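Local coordinates for Ifi204 (Mus musculus domesticus, PDB 5YZW), which belongs to the interferon-inducible PYHIN family of DNA sensors, and probably binds DNA through its HIN domains, one of which is the HINb domain described here, at residues A[12-17]-A[97-102]; A[51-56]-A[75-80]; A[138-143]-A[147-152]. All coordinates share one frame; numbering follows the deposited sequence. Where two conformers were deposited one is given.

Contact 1: A[12-17]-A[97-102]; sequences QVMVLK and TLRQRA
Met14 and Leu16 sit on a long strand (11-25) of the first of the two OB folds that make up a HIN domain, and they meet Arg99 and Ala102 of the short helix 96-103. That helix belongs to the connection leading to the second OB fold. It lies across the strand at 47°, with axes 10.0 Å apart, so side chains alone bridge the gap. Leu16 and Arg99 carry most of the contact. Leu16 forks between two helix residues one turn apart. Its CD2 lies 3.9 Å from Arg99 NH1, a van der Waals contact in which the methyl meets the guanidinium obliquely. Its other methyl meets the buried Ala102. Leu16 also stands at a classic beta bulge: it and Lys17 together face Thr36 of the neighbouring strand 30-38.

Met14 runs straight out from the strand. Its CG is anti to the backbone N (chi1 -168°) and the chain stays extended to the sulfur, which puts SD 3.4 Å from Arg99 NH2, oblique to the guanidinium. The bend at chi3 then turns CE aside. Arg99 is extended from CG to NE, and its guanidinium comes to both Leu16 and Met14. NE donates to the backbone O of Ile94, which helps to fix how the group is turned. Arg60 brings a like charge close to NH2, which probably costs some electrostatic energy. Ile62 and Ile94 also pack on Met14, while Phe43 and Thr36 pack on Ala102. The one apolar side-chain pair between the two segments is Leu16 CD1 against Ala102 CB, at 3.5 Å.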
loop_
_atom_site.group_PDB
_atom_site.type_symbol
_atom_site.label_atom_id
_atom_site.label_comp_id
_atom_site.label_asym_id
_atom_site.label_seq_id
_atom_site.Cartn_x
_atom_site.Cartn_y
_atom_site.Cartn_z
ATOM N N GLN A 12 12.068 14.276 -6.452
ATOM C CA GLN A 12 11.042 15.309 -6.355
ATOM C C GLN A 12 9.730 14.728 -6.839
ATOM O O GLN A 12 9.618 14.353 -8.008
ATOM C CB GLN A 12 11.400 16.543 -7.192
ATOM C CG GLN A 12 12.181 17.601 -6.463
ATOM C CD GLN A 12 12.371 18.856 -7.303
ATOM O OE1 GLN A 12 11.633 19.089 -8.269
ATOM N NE2 GLN A 12 13.347 19.685 -6.921
ATOM N N VAL A 13 8.734 14.657 -5.951
ATOM C CA VAL A 13 7.494 13.947 -6.260
ATOM C C VAL A 13 6.273 14.738 -5.810
ATOM O O VAL A 13 6.334 15.585 -4.915
ATOM C CB VAL A 13 7.449 12.523 -5.642
ATOM C CG1 VAL A 13 8.616 11.699 -6.117
ATOM C CG2 VAL A 13 7.459 12.589 -4.110
ATOM N N MET A 14 5.145 14.423 -6.436
ATOM C CA MET A 14 3.847 14.834 -5.936
ATOM C C MET A 14 3.203 13.673 -5.184
ATOM O O MET A 14 3.187 12.544 -5.675
ATOM C CB MET A 14 2.926 15.289 -7.064
ATOM C CG MET A 14 1.691 15.983 -6.505
ATOM S SD MET A 14 0.469 16.472 -7.721
ATOM C CE MET A 14 1.048 18.123 -8.159
ATOM N N VAL A 15 2.692 13.959 -3.990
ATOM C CA VAL A 15 1.925 12.993 -3.203
ATOM C C VAL A 15 0.567 12.781 -3.854
ATOM O O VAL A 15 -0.187 13.736 -4.056
ATOM C CB VAL A 15 1.762 13.488 -1.760
ATOM C CG1 VAL A 15 0.975 12.467 -0.937
ATOM C CG2 VAL A 15 3.130 13.783 -1.144
ATOM N N LEU A 16 0.240 11.524 -4.169
ATOM C CA LEU A 16 -1.046 11.188 -4.773
ATOM C C LEU A 16 -2.079 10.714 -3.755
ATOM O O LEU A 16 -3.217 11.181 -3.765
ATOM C CB LEU A 16 -0.856 10.118 -5.851
ATOM C CG LEU A 16 0.089 10.519 -6.996
ATOM C CD1 LEU A 16 -0.016 9.538 -8.140
ATOM C CD2 LEU A 16 -0.178 11.919 -7.491
ATOM N N LYS A 17 -1.701 9.799 -2.873
ATOM C CA LYS A 17 -2.618 9.183 -1.921
ATOM C C LYS A 17 -1.812 8.709 -0.722
ATOM O O LYS A 17 -0.619 8.402 -0.839
ATOM C CB LYS A 17 -3.420 8.045 -2.579
ATOM C CG LYS A 17 -2.784 6.647 -2.595
ATOM C CD LYS A 17 -3.197 5.726 -1.422
ATOM C CE LYS A 17 -2.248 4.519 -1.307
ATOM N NZ LYS A 17 -2.691 3.616 -0.240
ATOM N N THR A 97 -3.037 10.059 -17.344
ATOM C CA THR A 97 -2.740 8.648 -17.564
ATOM C C THR A 97 -1.850 8.096 -16.457
ATOM O O THR A 97 -2.067 6.975 -15.977
ATOM C CB THR A 97 -2.078 8.455 -18.926
ATOM O OG1 THR A 97 -0.922 9.294 -19.009
ATOM C CG2 THR A 97 -3.036 8.845 -20.031
ATOM N N LEU A 98 -0.842 8.872 -16.030
ATOM C CA LEU A 98 0.030 8.408 -14.954
ATOM C C LEU A 98 -0.714 8.369 -13.627
ATOM O O LEU A 98 -0.488 7.466 -12.808
ATOM C CB LEU A 98 1.273 9.291 -14.850
ATOM C CG LEU A 98 2.236 8.932 -13.717
ATOM C CD1 LEU A 98 2.706 7.487 -13.816
ATOM C CD2 LEU A 98 3.422 9.867 -13.719
ATOM N N ARG A 99 -1.618 9.328 -13.407
ATOM C CA ARG A 99 -2.436 9.327 -12.198
ATOM C C ARG A 99 -3.260 8.054 -12.098
ATOM O O ARG A 99 -3.249 7.375 -11.064
ATOM C CB ARG A 99 -3.350 10.551 -12.173
ATOM C CG ARG A 99 -2.630 11.854 -11.883
ATOM C CD ARG A 99 -3.592 13.020 -11.734
ATOM N NE ARG A 99 -2.883 14.255 -11.409
ATOM C CZ ARG A 99 -2.641 14.674 -10.170
ATOM N NH1 ARG A 99 -3.054 13.955 -9.131
ATOM N NH2 ARG A 99 -1.989 15.813 -9.968
ATOM N N GLN A 100 -3.987 7.708 -13.161
ATOM C CA GLN A 100 -4.831 6.526 -13.049
ATOM C C GLN A 100 -3.990 5.259 -13.010
ATOM O O GLN A 100 -4.331 4.316 -12.287
ATOM C CB GLN A 100 -5.853 6.468 -14.185
ATOM C CG GLN A 100 -6.910 5.331 -14.063
ATOM C CD GLN A 100 -7.317 4.981 -12.614
ATOM O OE1 GLN A 100 -6.902 3.962 -12.062
ATOM N NE2 GLN A 100 -8.123 5.841 -12.004
ATOM N N ARG A 101 -2.875 5.221 -13.742
ATOM C CA ARG A 101 -1.975 4.085 -13.593
ATOM C C ARG A 101 -1.535 3.937 -12.137
ATOM O O ARG A 101 -1.442 2.820 -11.615
ATOM C CB ARG A 101 -0.775 4.231 -14.529
ATOM C CG ARG A 101 -0.192 2.899 -14.966
ATOM C CD ARG A 101 0.616 3.009 -16.241
ATOM N NE ARG A 101 1.993 3.389 -15.944
ATOM C CZ ARG A 101 2.530 4.561 -16.272
ATOM N NH1 ARG A 101 1.806 5.465 -16.926
ATOM N NH2 ARG A 101 3.797 4.827 -15.957
ATOM N N ALA A 102 -1.316 5.058 -11.445
ATOM C CA ALA A 102 -0.847 4.986 -10.065
ATOM C C ALA A 102 -1.920 4.472 -9.117
ATOM O O ALA A 102 -1.591 3.868 -8.092
ATOM C CB ALA A 102 -0.372 6.354 -9.591
#

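Contact 2: A[51-56]-A[75-80]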
loop_
_atom_site.group_PDB
_atom_site.type_symbol
_atom_site.label_atom_id
_atom_site.label_comp_id
_atom_site.label_asym_id
_atom_site.label_seq_id
_atom_site.Cartn_x
_atom_site.Cartn_y
_atom_site.Cartn_z
ATOM N N THR A 51 6.388 8.669 11.364
ATOM C CA THR A 51 5.073 9.218 11.072
ATOM C C THR A 51 4.955 10.682 11.442
ATOM O O THR A 51 3.898 11.281 11.188
ATOM C CB THR A 51 3.980 8.374 11.756
ATOM O OG1 THR A 51 4.212 8.326 13.169
ATOM C CG2 THR A 51 4.030 6.963 11.199
ATOM N N ALA A 52 6.012 11.298 11.983
ATOM C CA ALA A 52 6.004 12.754 12.053
ATOM C C ALA A 52 5.776 13.355 10.673
ATOM O O ALA A 52 5.201 14.442 10.551
ATOM C CB ALA A 52 7.309 13.289 12.657
ATOM N N LEU A 53 6.174 12.637 9.628
ATOM C CA LEU A 53 6.020 13.098 8.253
ATOM C C LEU A 53 4.568 13.131 7.777
ATOM O O LEU A 53 4.332 13.561 6.640
ATOM C CB LEU A 53 6.851 12.208 7.331
ATOM C CG LEU A 53 8.358 12.449 7.411
ATOM C CD1 LEU A 53 9.125 11.420 6.583
ATOM C CD2 LEU A 53 8.650 13.851 6.903
ATOM N N LYS A 54 3.604 12.693 8.602
ATOM C CA LYS A 54 2.194 12.776 8.225
ATOM C C LYS A 54 1.822 14.177 7.732
ATOM O O LYS A 54 1.090 14.322 6.746
ATOM C CB LYS A 54 1.326 12.360 9.420
ATOM C CG LYS A 54 -0.178 12.540 9.252
ATOM C CD LYS A 54 -0.878 12.377 10.616
ATOM C CE LYS A 54 -2.378 12.574 10.503
ATOM N NZ LYS A 54 -3.095 12.113 11.725
ATOM N N SER A 55 2.347 15.223 8.376
ATOM C CA SER A 55 2.045 16.591 7.951
ATOM C C SER A 55 2.576 16.937 6.565
ATOM O O SER A 55 2.156 17.948 6.001
ATOM C CB SER A 55 2.607 17.606 8.951
ATOM O OG SER A 55 4.016 17.502 9.028
ATOM N N LYS A 56 3.476 16.147 5.993
ATOM C CA LYS A 56 3.983 16.456 4.661
ATOM C C LYS A 56 3.434 15.561 3.558
ATOM O O LYS A 56 3.454 15.958 2.381
ATOM C CB LYS A 56 5.515 16.394 4.656
ATOM C CG LYS A 56 6.120 17.591 5.399
ATOM C CD LYS A 56 7.616 17.454 5.582
ATOM C CE LYS A 56 8.129 18.482 6.587
ATOM N NZ LYS A 56 9.617 18.434 6.661
ATOM N N LEU A 75 9.697 2.306 -1.663
ATOM C CA LEU A 75 10.652 3.316 -1.209
ATOM C C LEU A 75 10.440 3.517 0.283
ATOM O O LEU A 75 9.326 3.835 0.723
ATOM C CB LEU A 75 10.480 4.648 -1.941
ATOM C CG LEU A 75 10.638 4.723 -3.450
ATOM C CD1 LEU A 75 10.778 6.193 -3.878
ATOM C CD2 LEU A 75 11.828 3.904 -3.935
ATOM N N GLU A 76 11.496 3.312 1.066
ATOM C CA GLU A 76 11.388 3.369 2.517
ATOM C C GLU A 76 12.027 4.655 3.043
ATOM O O GLU A 76 13.138 5.008 2.641
ATOM C CB GLU A 76 12.029 2.131 3.155
ATOM C CG GLU A 76 11.257 0.827 2.849
ATOM C CD GLU A 76 11.720 -0.367 3.675
ATOM O OE1 GLU A 76 10.975 -1.382 3.719
ATOM O OE2 GLU A 76 12.824 -0.305 4.257
ATOM N N ILE A 77 11.311 5.344 3.934
ATOM C CA ILE A 77 11.739 6.586 4.576
ATOM C C ILE A 77 11.752 6.355 6.081
ATOM O O ILE A 77 10.713 6.030 6.671
ATOM C CB ILE A 77 10.799 7.752 4.239
ATOM C CG1 ILE A 77 10.722 7.964 2.724
ATOM C CG2 ILE A 77 11.255 9.004 4.965
ATOM C CD1 ILE A 77 9.779 9.067 2.305
ATOM N N TYR A 78 12.906 6.553 6.708
ATOM C CA TYR A 78 13.072 6.245 8.121
ATOM C C TYR A 78 13.183 7.467 9.030
ATOM O O TYR A 78 13.105 7.309 10.254
ATOM C CB TYR A 78 14.312 5.359 8.301
ATOM C CG TYR A 78 14.086 3.954 7.785
ATOM C CD1 TYR A 78 13.364 3.036 8.534
ATOM C CD2 TYR A 78 14.561 3.554 6.537
ATOM C CE1 TYR A 78 13.143 1.760 8.072
ATOM C CE2 TYR A 78 14.341 2.261 6.063
ATOM C CZ TYR A 78 13.628 1.377 6.837
ATOM O OH TYR A 78 13.384 0.094 6.394
ATOM N N ARG A 79 13.362 8.669 8.485
ATOM C CA ARG A 79 13.577 9.865 9.302
ATOM C C ARG A 79 12.851 11.066 8.711
ATOM O O ARG A 79 12.795 11.225 7.490
ATOM C CB ARG A 79 15.070 10.227 9.421
ATOM C CG ARG A 79 15.921 9.219 10.183
ATOM C CD ARG A 79 17.374 9.227 9.680
ATOM N NE ARG A 79 17.920 7.869 9.596
ATOM C CZ ARG A 79 18.016 7.158 8.471
ATOM N NH1 ARG A 79 17.609 7.671 7.316
ATOM N NH2 ARG A 79 18.523 5.930 8.497
ATOM N N ALA A 80 12.349 11.939 9.593
ATOM C CA ALA A 80 11.737 13.193 9.161
ATOM C C ALA A 80 12.691 14.039 8.311
ATOM O O ALA A 80 12.260 14.703 7.359
ATOM C CB ALA A 80 11.269 13.994 10.383
#
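Lys56 N donates to Leu53 O at 2.8 Å, and this bond closes the end of a short 3-10 turn in the loop between strands 43-48 and 62-71. Two residues earlier, Lys54 N bonds to Thr51 O at 3.0 Å. The turn presents Leu53 to the 75-80 segment, where strand 74-77 of the first OB fold gives way to loop.

Leu53 is the side chain that carries the contact. Its CG is anti to the carbonyl carbon (chi1 -74°), which directs the branch toward 75-80, and the two methyls meet different partners. CD1 touches Ile77 CG2 at 3.6 Å, the two side chains crossing at about a right angle. The same methyl lies 3.8 Å from Arg79 O. CD2 rests on the backbone of Ala80, 3.7 Å from Ala80 O and 3.9 Å from Ala80 CA. Ala80 CB is a little farther, so the leucine sits on main chain more than on the alanine methyl. Val48 of strand 43-48 also packs on Leu53. Ile77 reaches on to Val46, Ile65 and Phe57.

Asp50 ties the two segments together from just outside. Its OD1 accepts from Ala52 N, and its OD2 accepts from Ala80 N. Each carboxylate oxygen therefore holds one of the two backbones. Asn61 ND2 bonds to Lys56 O and anchors the far end of the turn. The direct contact is thus apolar, a buried leucine against an isoleucine and a stretch of backbone, while the Asp50 carboxylate fastens both backbones.

Contact 3: A[138-143]-A[147-152]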
loop_
_atom_site.group_PDB
_atom_site.type_symbol
_atom_site.label_atom_id
_atom_site.label_comp_id
_atom_site.label_asym_id
_atom_site.label_seq_id
_atom_site.Cartn_x
_atom_site.Cartn_y
_atom_site.Cartn_z
ATOM N N TYR A 138 -11.739 -13.662 3.596
ATOM C CA TYR A 138 -12.674 -12.856 2.817
ATOM C C TYR A 138 -12.644 -13.327 1.367
ATOM O O TYR A 138 -11.621 -13.192 0.688
ATOM C CB TYR A 138 -12.325 -11.372 2.894
ATOM C CG TYR A 138 -12.517 -10.730 4.248
ATOM C CD1 TYR A 138 -13.778 -10.324 4.663
ATOM C CD2 TYR A 138 -11.433 -10.465 5.082
ATOM C CE1 TYR A 138 -13.967 -9.715 5.888
ATOM C CE2 TYR A 138 -11.610 -9.847 6.309
ATOM C CZ TYR A 138 -12.887 -9.477 6.706
ATOM O OH TYR A 138 -13.096 -8.864 7.921
ATOM N N GLY A 139 -13.753 -13.886 0.891
ATOM C CA GLY A 139 -13.913 -14.114 -0.534
ATOM C C GLY A 139 -14.070 -12.784 -1.255
ATOM O O GLY A 139 -14.980 -12.003 -0.932
ATOM N N ILE A 140 -13.187 -12.497 -2.213
ATOM C CA ILE A 140 -13.293 -11.293 -3.028
ATOM C C ILE A 140 -13.374 -11.699 -4.492
ATOM O O ILE A 140 -12.962 -12.796 -4.885
ATOM C CB ILE A 140 -12.112 -10.307 -2.824
ATOM C CG1 ILE A 140 -10.798 -10.927 -3.316
ATOM C CG2 ILE A 140 -12.017 -9.856 -1.375
ATOM C CD1 ILE A 140 -9.633 -9.919 -3.445
ATOM N N GLY A 141 -13.897 -10.784 -5.308
ATOM C CA GLY A 141 -13.994 -11.038 -6.734
ATOM C C GLY A 141 -14.145 -9.771 -7.545
ATOM O O GLY A 141 -14.336 -8.674 -7.014
ATOM N N ASP A 142 -14.039 -9.948 -8.860
ATOM C CA ASP A 142 -14.338 -8.911 -9.839
ATOM C C ASP A 142 -14.873 -9.597 -11.096
ATOM O O ASP A 142 -15.195 -10.791 -11.085
ATOM C CB ASP A 142 -13.102 -8.025 -10.094
ATOM C CG ASP A 142 -11.902 -8.797 -10.648
ATOM O OD1 ASP A 142 -12.079 -9.913 -11.177
ATOM O OD2 ASP A 142 -10.759 -8.290 -10.528
ATOM N N ASP A 143 -14.964 -8.840 -12.189
ATOM C CA ASP A 143 -15.451 -9.347 -13.467
ATOM C C ASP A 143 -14.428 -10.231 -14.183
ATOM O O ASP A 143 -14.580 -10.479 -15.386
ATOM C CB ASP A 143 -15.858 -8.181 -14.370
ATOM C CG ASP A 143 -14.778 -7.115 -14.466
ATOM O OD1 ASP A 143 -13.984 -6.985 -13.510
ATOM O OD2 ASP A 143 -14.724 -6.402 -15.492
ATOM N N MET A 147 -10.928 -14.788 -5.446
ATOM C CA MET A 147 -9.846 -15.278 -4.597
ATOM C C MET A 147 -10.183 -14.965 -3.144
ATOM O O MET A 147 -11.210 -14.353 -2.835
ATOM C CB MET A 147 -8.488 -14.685 -5.009
ATOM C CG MET A 147 -8.479 -13.171 -5.195
ATOM S SD MET A 147 -6.894 -12.431 -5.740
ATOM C CE MET A 147 -5.696 -13.621 -5.170
ATOM N N GLU A 148 -9.308 -15.408 -2.247
ATOM C CA GLU A 148 -9.463 -15.212 -0.812
ATOM C C GLU A 148 -8.464 -14.175 -0.325
ATOM O O GLU A 148 -7.306 -14.177 -0.743
ATOM C CB GLU A 148 -9.222 -16.513 -0.038
ATOM C CG GLU A 148 -10.314 -17.530 -0.071
ATOM C CD GLU A 148 -9.966 -18.732 0.788
ATOM O OE1 GLU A 148 -8.755 -18.992 0.977
ATOM O OE2 GLU A 148 -10.891 -19.412 1.280
ATOM N N VAL A 149 -8.907 -13.296 0.564
ATOM C CA VAL A 149 -8.011 -12.476 1.362
ATOM C C VAL A 149 -7.906 -13.127 2.731
ATOM O O VAL A 149 -8.919 -13.335 3.405
ATOM C CB VAL A 149 -8.508 -11.028 1.468
ATOM C CG1 VAL A 149 -7.555 -10.202 2.326
ATOM C CG2 VAL A 149 -8.640 -10.410 0.081
ATOM N N VAL A 150 -6.694 -13.487 3.132
ATOM C CA VAL A 150 -6.461 -14.139 4.414
ATOM C C VAL A 150 -5.934 -13.094 5.382
ATOM O O VAL A 150 -4.870 -12.497 5.160
ATOM C CB VAL A 150 -5.491 -15.323 4.277
ATOM C CG1 VAL A 150 -5.326 -16.030 5.618
ATOM C CG2 VAL A 150 -6.021 -16.307 3.239
ATOM N N VAL A 151 -6.686 -12.852 6.445
ATOM C CA VAL A 151 -6.329 -11.866 7.454
ATOM C C VAL A 151 -6.075 -12.578 8.772
ATOM O O VAL A 151 -6.877 -13.420 9.207
ATOM C CB VAL A 151 -7.413 -10.787 7.589
ATOM C CG1 VAL A 151 -7.035 -9.782 8.670
ATOM C CG2 VAL A 151 -7.587 -10.067 6.254
ATOM N N TYR A 152 -4.955 -12.247 9.402
ATOM C CA TYR A 152 -4.603 -12.731 10.728
ATOM C C TYR A 152 -4.032 -11.578 11.548
ATOM O O TYR A 152 -3.358 -10.699 11.010
ATOM C CB TYR A 152 -3.575 -13.855 10.639
ATOM C CG TYR A 152 -3.230 -14.445 11.974
ATOM C CD1 TYR A 152 -4.067 -15.379 12.570
ATOM C CD2 TYR A 152 -2.076 -14.066 12.646
ATOM C CE1 TYR A 152 -3.764 -15.924 13.795
ATOM C CE2 TYR A 152 -1.763 -14.607 13.876
ATOM C CZ TYR A 152 -2.612 -15.535 14.445
ATOM O OH TYR A 152 -2.311 -16.082 15.666
#
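Tyr138 and Ile140 each form a hydrogen-bonded antiparallel pair, with Val149 and Met147, and between them Gly139 faces Glu148 in a non-hydrogen-bonded pair. This is the ladder of the hairpin 135-142/145-151. Four nearly straight backbone bonds hold it. Val149 N to Tyr138 O is the shortest, at 2.7 Å, and Ile140 N to Met147 O is 2.8 Å. Glu148 CA adds a CA-H...O contact to Tyr138 O at 3.3 Å.

Tyr138, Ile140, Met147 and Val149 share one face. Ile140 and Met147 lie side by side, CG1 to CG at 3.7 Å. Ile140 CG1 and Met147 CG both sit in the crowded position between the backbone N and the carbonyl carbon. Ile140 CD1 also reaches Val149 CG2, at 3.7 Å. An alanine in place of Ile140 would remove these contacts and would probably open a gap between Met147 CG and Val149 CG2. Farther along, Val151 CG2 comes to the edge of the Tyr138 ring, near its plane and 4.0 Å from Tyr138 CE2.

Strand 119-132 pairs with 135-142 on the side away from 145-151: Gly139 bonds to Asn127 and Lys128, while Tyr124 packs on Ile140. Strand 180-183 runs parallel to 145-151 on its other side, with Trp180 and Leu182 packed on Met147. Near the hairpin turn, Asp142 OD2 accepts from Ile108 N, at the start of helix 108-112.

Contacts 1 and 2 belong to the first OB fold, and contact 3 to the second. Along the chain, 51-56 and 75-80 both fall between 12-17 and 97-102, and contact 3 opens only after helix 96-103. The centres of contacts 1 and 2 are 18 Å apart. Both reach the same sheet, and they touch lightly, Val15 CG2 to Lys56 O at 4.2 Å. Contact 3 stands apart, its centre 26 Å from contact 1 and 31 Å from contact 2. It lies on a separate sheet, across the chain's centre from contact 2. Contact 1 packs part of the inter-fold connection onto the first barrel, consistent with the tandem OB arrangement of HIN domains.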